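Local atomic coordinates of transferrin (Manduca sexta, PDB entry 6WB6), a protein that binds a single ferric ion together with a carbonate anion and transports iron as a secreted insect transferrin. Residues N104-K109 against L131-V136; H426-G430 against I631-A635. Numbering follows the deposited sequence.

Contact 1: residues N104-K109 against L131-V136; sequences NLDQLK and LMKRAV
A single arginine reaches back from the loop after helix 121-131 and joins a short 3-10 turn: Arg134 NE donates to Asp106 OD1 at 2.6 Å with an almost straight N-H...O angle of 175°, a salt bridge made through NE. Arg134 has chi1 m, chi2 t and chi3 p, which lays one face of its guanidinium against Leu105 CB, 3.7 Å from Arg134 CZ, while the carboxylate meets the edge. Arg134 NH2 adds a weak hydrogen bond to Asn104 OD1 at 3.3 Å. That same OD1 accepts from Asp106 N at 2.8 Å, an Asx turn made with Asn104 chi1 t and extended backbone (phi/psi -165/142) before the 3-10 segment 105-108. Backbone bonds run from Gln107 N to Asn104 O (2.9 Å), Leu108 N to Leu105 O (3.1 Å) and Lys109 N to Asp106 O (3.3 Å). At the end of helix 121-131, Leu131 to Arg134 form a type I beta turn, Arg134 N to Leu131 O 2.7 Å. CA atoms pair as Leu105 with Leu131 (8.0 Å) and Asp106 with Val136 (6.2 Å). Leu105, Leu108 and Leu131 are all m, t; Leu108 CD1 meets Leu131 CD2 at 4.1 Å. Val136 CG1 lies 3.5 Å from Asp106 OD1, and Val136 CG2 3.6 Å from Lys109 CD. In this periplasmic-binding-protein-like N-lobe, the loop before strand 112-114 thus meets the loop after helix 121-131, whose first residues line the carbonate pocket; Leu105 and Leu108 lean on strand 249-252, and Leu108, Lys109 and Val136 on Phe158 of helix 147-158.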
loop_
_atom_site.group_PDB
_atom_site.type_symbol
_atom_site.label_atom_id
_atom_site.label_comp_id
_atom_site.label_asym_id
_atom_site.label_seq_id
_atom_site.Cartn_x
_atom_site.Cartn_y
_atom_site.Cartn_z
ATOM N N ASN A 104 35.303 -13.709 -9.219
ATOM C CA ASN A 104 34.656 -13.924 -7.930
ATOM C C ASN A 104 33.579 -12.857 -7.756
ATOM O O ASN A 104 33.788 -11.706 -8.138
ATOM C CB ASN A 104 35.686 -13.849 -6.790
ATOM C CG ASN A 104 35.118 -14.301 -5.438
ATOM O OD1 ASN A 104 34.234 -13.654 -4.865
ATOM N ND2 ASN A 104 35.658 -15.402 -4.911
ATOM N N LEU A 105 32.435 -13.224 -7.164
ATOM C CA LEU A 105 31.378 -12.218 -7.046
ATOM C C LEU A 105 31.724 -11.118 -6.055
ATOM O O LEU A 105 31.062 -10.077 -6.065
ATOM C CB LEU A 105 30.031 -12.834 -6.650
ATOM C CG LEU A 105 29.473 -13.948 -7.531
ATOM C CD1 LEU A 105 28.114 -14.315 -6.990
ATOM C CD2 LEU A 105 29.381 -13.533 -8.973
ATOM N N ASP A 106 32.741 -11.313 -5.211
ATOM C CA ASP A 106 33.217 -10.213 -4.386
ATOM C C ASP A 106 33.670 -9.042 -5.245
ATOM O O ASP A 106 33.613 -7.888 -4.812
ATOM C CB ASP A 106 34.364 -10.681 -3.497
ATOM C CG ASP A 106 33.900 -11.559 -2.368
ATOM O OD1 ASP A 106 32.686 -11.817 -2.289
ATOM O OD2 ASP A 106 34.745 -11.990 -1.555
ATOM N N GLN A 107 34.115 -9.317 -6.452
ATOM C CA GLN A 107 34.632 -8.303 -7.350
ATOM C C GLN A 107 33.541 -7.538 -8.066
ATOM O O GLN A 107 33.847 -6.707 -8.927
ATOM C CB GLN A 107 35.583 -8.967 -8.338
ATOM C CG GLN A 107 36.869 -9.439 -7.631
ATOM C CD GLN A 107 37.549 -10.569 -8.346
ATOM O OE1 GLN A 107 37.461 -10.688 -9.561
ATOM N NE2 GLN A 107 38.229 -11.421 -7.591
ATOM N N LEU A 108 32.274 -7.781 -7.730
ATOM C CA LEU A 108 31.232 -6.879 -8.197
ATOM C C LEU A 108 31.336 -5.540 -7.496
ATOM O O LEU A 108 30.766 -4.552 -7.975
ATOM C CB LEU A 108 29.843 -7.496 -7.987
ATOM C CG LEU A 108 29.523 -8.664 -8.945
ATOM C CD1 LEU A 108 28.164 -9.265 -8.643
ATOM C CD2 LEU A 108 29.613 -8.229 -10.427
ATOM N N LYS A 109 32.095 -5.492 -6.406
ATOM C CA LYS A 109 32.260 -4.263 -5.642
ATOM C C LYS A 109 32.938 -3.214 -6.500
ATOM O O LYS A 109 33.883 -3.508 -7.228
ATOM C CB LYS A 109 33.108 -4.502 -4.385
ATOM C CG LYS A 109 33.376 -3.213 -3.555
ATOM C CD LYS A 109 34.307 -3.498 -2.368
ATOM C CE LYS A 109 33.865 -2.808 -1.043
ATOM N NZ LYS A 109 33.770 -1.312 -1.122
ATOM N N LEU A 131 24.124 -11.179 -2.559
ATOM C CA LEU A 131 25.309 -10.399 -2.209
ATOM C C LEU A 131 25.448 -10.227 -0.705
ATOM O O LEU A 131 26.565 -10.272 -0.167
ATOM C CB LEU A 131 25.249 -9.029 -2.868
ATOM C CG LEU A 131 25.246 -9.025 -4.395
ATOM C CD1 LEU A 131 25.183 -7.601 -4.865
ATOM C CD2 LEU A 131 26.465 -9.715 -4.966
ATOM N N MET A 132 24.330 -10.010 -0.009
ATOM C CA MET A 132 24.388 -9.777 1.424
ATOM C C MET A 132 24.991 -10.950 2.172
ATOM O O MET A 132 25.348 -10.802 3.343
ATOM C CB MET A 132 22.990 -9.493 1.975
ATOM C CG MET A 132 22.058 -10.704 2.006
ATOM S SD MET A 132 20.526 -10.297 2.839
ATOM C CE MET A 132 21.178 -10.243 4.506
ATOM N N LYS A 133 25.056 -12.120 1.547
ATOM C CA LYS A 133 25.764 -13.236 2.137
ATOM C C LYS A 133 27.273 -13.089 2.046
ATOM O O LYS A 133 27.991 -14.014 2.434
ATOM C CB LYS A 133 25.373 -14.538 1.436
ATOM C CG LYS A 133 23.894 -14.816 1.351
ATOM C CD LYS A 133 23.704 -16.199 0.835
ATOM C CE LYS A 133 22.256 -16.465 0.545
ATOM N NZ LYS A 133 22.154 -17.309 -0.658
ATOM N N ARG A 134 27.777 -11.992 1.497
ATOM C CA ARG A 134 29.197 -11.861 1.209
ATOM C C ARG A 134 29.779 -10.802 2.123
ATOM O O ARG A 134 29.239 -9.694 2.223
ATOM C CB ARG A 134 29.435 -11.507 -0.256
ATOM C CG ARG A 134 28.680 -12.392 -1.198
ATOM C CD ARG A 134 29.167 -12.202 -2.593
ATOM N NE ARG A 134 30.376 -12.972 -2.834
ATOM C CZ ARG A 134 30.383 -14.234 -3.244
ATOM N NH1 ARG A 134 29.235 -14.867 -3.435
ATOM N NH2 ARG A 134 31.540 -14.870 -3.449
ATOM N N ALA A 135 30.880 -11.149 2.786
ATOM C CA ALA A 135 31.469 -10.232 3.754
ATOM C C ALA A 135 31.799 -8.881 3.132
ATOM O O ALA A 135 31.762 -7.852 3.818
ATOM C CB ALA A 135 32.727 -10.859 4.356
ATOM N N VAL A 136 32.133 -8.858 1.841
ATOM C CA VAL A 136 32.527 -7.607 1.213
ATOM C C VAL A 136 31.340 -6.651 1.108
ATOM O O VAL A 136 31.523 -5.423 1.059
ATOM C CB VAL A 136 33.179 -7.946 -0.143
ATOM C CG1 VAL A 136 32.177 -8.559 -1.061
ATOM C CG2 VAL A 136 33.809 -6.723 -0.783
#

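Contact 2: residues H426-G430 against I631-A635; sequences HEVYG and IFNNA
Glu427 points its carboxylate across the backbone of Phe632 and Asn633, with Glu427 OE2 3.2 Å from Phe632 CA and at the edge of the Phe632 ring. Both oxygens are used: Asn633 N donates to Glu427 OE2 at 2.8 Å, and Asn633 ND2 donates to Glu427 OE1 at 2.9 Å, so main chain and side chain of one asparagine grip one carboxylate. Glu427 and Asn633 both have extended backbones (phi/psi -77/144 and -73/140); Glu427 is m, t and Asn633 m. Tyr429 OH gives a very short 2.5 Å hydrogen bond to Glu427 OE1, and with chi1 m its ring edge meets Ala635 O, 3.5 Å from Tyr429 CD1; Ala635 CB is 4.2 Å from Tyr429 CD1. CA atoms pair as Glu427 with Phe632 (7.8 Å) and Tyr429 with Ala635 (6.4 Å). Phe632 also meets Trp588, and backbone bonds join Val428 to Lys637 and Gly638. Away from the iron and carbonate sites, the carboxylate thus fastens the loop leading into edge strand 638-641 beside strand 422-428, in a 1-3-2-4 antiparallel sheet that matches the N-lobe's, as expected for the two homologous, periplasmic-binding-protein-like lobes of transferrins.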
loop_
_atom_site.group_PDB
_atom_site.type_symbol
_atom_site.label_atom_id
_atom_site.label_comp_id
_atom_site.label_asym_id
_atom_site.label_seq_id
_atom_site.Cartn_x
_atom_site.Cartn_y
_atom_site.Cartn_z
ATOM N N HIS A 426 -1.763 9.277 8.425
ATOM C CA HIS A 426 -3.195 9.377 8.636
ATOM C C HIS A 426 -3.916 8.785 7.431
ATOM O O HIS A 426 -3.316 8.552 6.370
ATOM C CB HIS A 426 -3.608 10.830 8.841
ATOM C CG HIS A 426 -3.265 11.696 7.677
ATOM N ND1 HIS A 426 -2.154 12.511 7.655
ATOM C CD2 HIS A 426 -3.867 11.846 6.472
ATOM C CE1 HIS A 426 -2.110 13.153 6.502
ATOM N NE2 HIS A 426 -3.136 12.761 5.765
ATOM N N GLU A 427 -5.222 8.551 7.616
ATOM C CA GLU A 427 -6.093 8.072 6.556
ATOM C C GLU A 427 -6.448 9.188 5.594
ATOM O O GLU A 427 -6.581 10.354 5.976
ATOM C CB GLU A 427 -7.379 7.471 7.133
ATOM C CG GLU A 427 -7.154 6.121 7.744
ATOM C CD GLU A 427 -8.416 5.427 8.227
ATOM O OE1 GLU A 427 -9.488 6.066 8.318
ATOM O OE2 GLU A 427 -8.303 4.245 8.553
ATOM N N VAL A 428 -6.553 8.829 4.326
ATOM C CA VAL A 428 -7.128 9.720 3.337
ATOM C C VAL A 428 -8.337 9.031 2.721
ATOM O O VAL A 428 -8.462 7.804 2.727
ATOM C CB VAL A 428 -6.113 10.139 2.253
ATOM C CG1 VAL A 428 -5.061 11.026 2.861
ATOM C CG2 VAL A 428 -5.507 8.934 1.566
ATOM N N TYR A 429 -9.224 9.844 2.164
ATOM C CA TYR A 429 -10.538 9.373 1.763
ATOM C C TYR A 429 -10.893 9.901 0.379
ATOM O O TYR A 429 -10.198 10.739 -0.197
ATOM C CB TYR A 429 -11.584 9.794 2.784
ATOM C CG TYR A 429 -11.214 9.445 4.189
ATOM C CD1 TYR A 429 -11.266 8.137 4.629
ATOM C CD2 TYR A 429 -10.812 10.422 5.081
ATOM C CE1 TYR A 429 -10.942 7.804 5.923
ATOM C CE2 TYR A 429 -10.482 10.092 6.395
ATOM C CZ TYR A 429 -10.552 8.783 6.799
ATOM O OH TYR A 429 -10.226 8.406 8.073
ATOM N N GLY A 430 -11.986 9.374 -0.162
ATOM C CA GLY A 430 -12.474 9.819 -1.453
ATOM C C GLY A 430 -11.632 9.368 -2.627
ATOM O O GLY A 430 -10.572 8.745 -2.464
ATOM N N ILE A 631 -8.768 -1.641 12.474
ATOM C CA ILE A 631 -7.468 -0.995 12.229
ATOM C C ILE A 631 -7.632 0.216 11.326
ATOM O O ILE A 631 -7.226 1.322 11.686
ATOM C CB ILE A 631 -6.425 -1.955 11.627
ATOM C CG1 ILE A 631 -6.157 -3.101 12.601
ATOM C CG2 ILE A 631 -5.115 -1.196 11.374
ATOM C CD1 ILE A 631 -5.130 -4.087 12.185
ATOM N N PHE A 632 -8.195 0.018 10.141
ATOM C CA PHE A 632 -8.477 1.114 9.226
ATOM C C PHE A 632 -9.979 1.236 9.065
ATOM O O PHE A 632 -10.710 0.249 9.164
ATOM C CB PHE A 632 -7.808 0.902 7.842
ATOM C CG PHE A 632 -6.313 0.564 7.921
ATOM C CD1 PHE A 632 -5.377 1.549 8.163
ATOM C CD2 PHE A 632 -5.880 -0.732 7.768
ATOM C CE1 PHE A 632 -4.037 1.255 8.276
ATOM C CE2 PHE A 632 -4.538 -1.048 7.858
ATOM C CZ PHE A 632 -3.604 -0.044 8.109
ATOM N N ASN A 633 -10.442 2.448 8.790
ATOM C CA ASN A 633 -11.840 2.587 8.425
ATOM C C ASN A 633 -12.053 2.056 7.021
ATOM O O ASN A 633 -11.217 2.258 6.136
ATOM C CB ASN A 633 -12.278 4.033 8.513
ATOM C CG ASN A 633 -12.351 4.501 9.935
ATOM O OD1 ASN A 633 -13.143 3.976 10.703
ATOM N ND2 ASN A 633 -11.494 5.453 10.308
ATOM N N ASN A 634 -13.170 1.354 6.827
ATOM C CA ASN A 634 -13.512 0.843 5.498
ATOM C C ASN A 634 -13.514 1.949 4.453
ATOM O O ASN A 634 -13.283 1.680 3.278
ATOM C CB ASN A 634 -14.886 0.151 5.519
ATOM C CG ASN A 634 -14.877 -1.198 6.242
ATOM O OD1 ASN A 634 -14.122 -1.419 7.207
ATOM N ND2 ASN A 634 -15.746 -2.104 5.791
ATOM N N ALA A 635 -13.754 3.196 4.854
ATOM C CA ALA A 635 -13.764 4.302 3.903
ATOM C C ALA A 635 -12.367 4.751 3.488
ATOM O O ALA A 635 -12.236 5.513 2.521
ATOM C CB ALA A 635 -14.507 5.505 4.488
#

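From the N terminus the chain runs through strand 90-97 before contact 1 opens at 104-109; strand 112-114 and helix 121-131 follow, and 131-136 closes a short local loop, all within the N-terminal lobe that holds the iron. Contact 2 opens far later, on strand 422-428, and closes only at 631-635, after 200 intervening residues that include the mixed sheet of the C-terminal lobe. The two therefore stand in series, neither enclosing nor crossing the other. The centres of contacts 1 and 2 lie about 44 Å apart. Contact 1 ties the loop before strand 112-114 to the loop after helix 121-131; contact 2 ties strand 422-428 to the loop before strand 638-641.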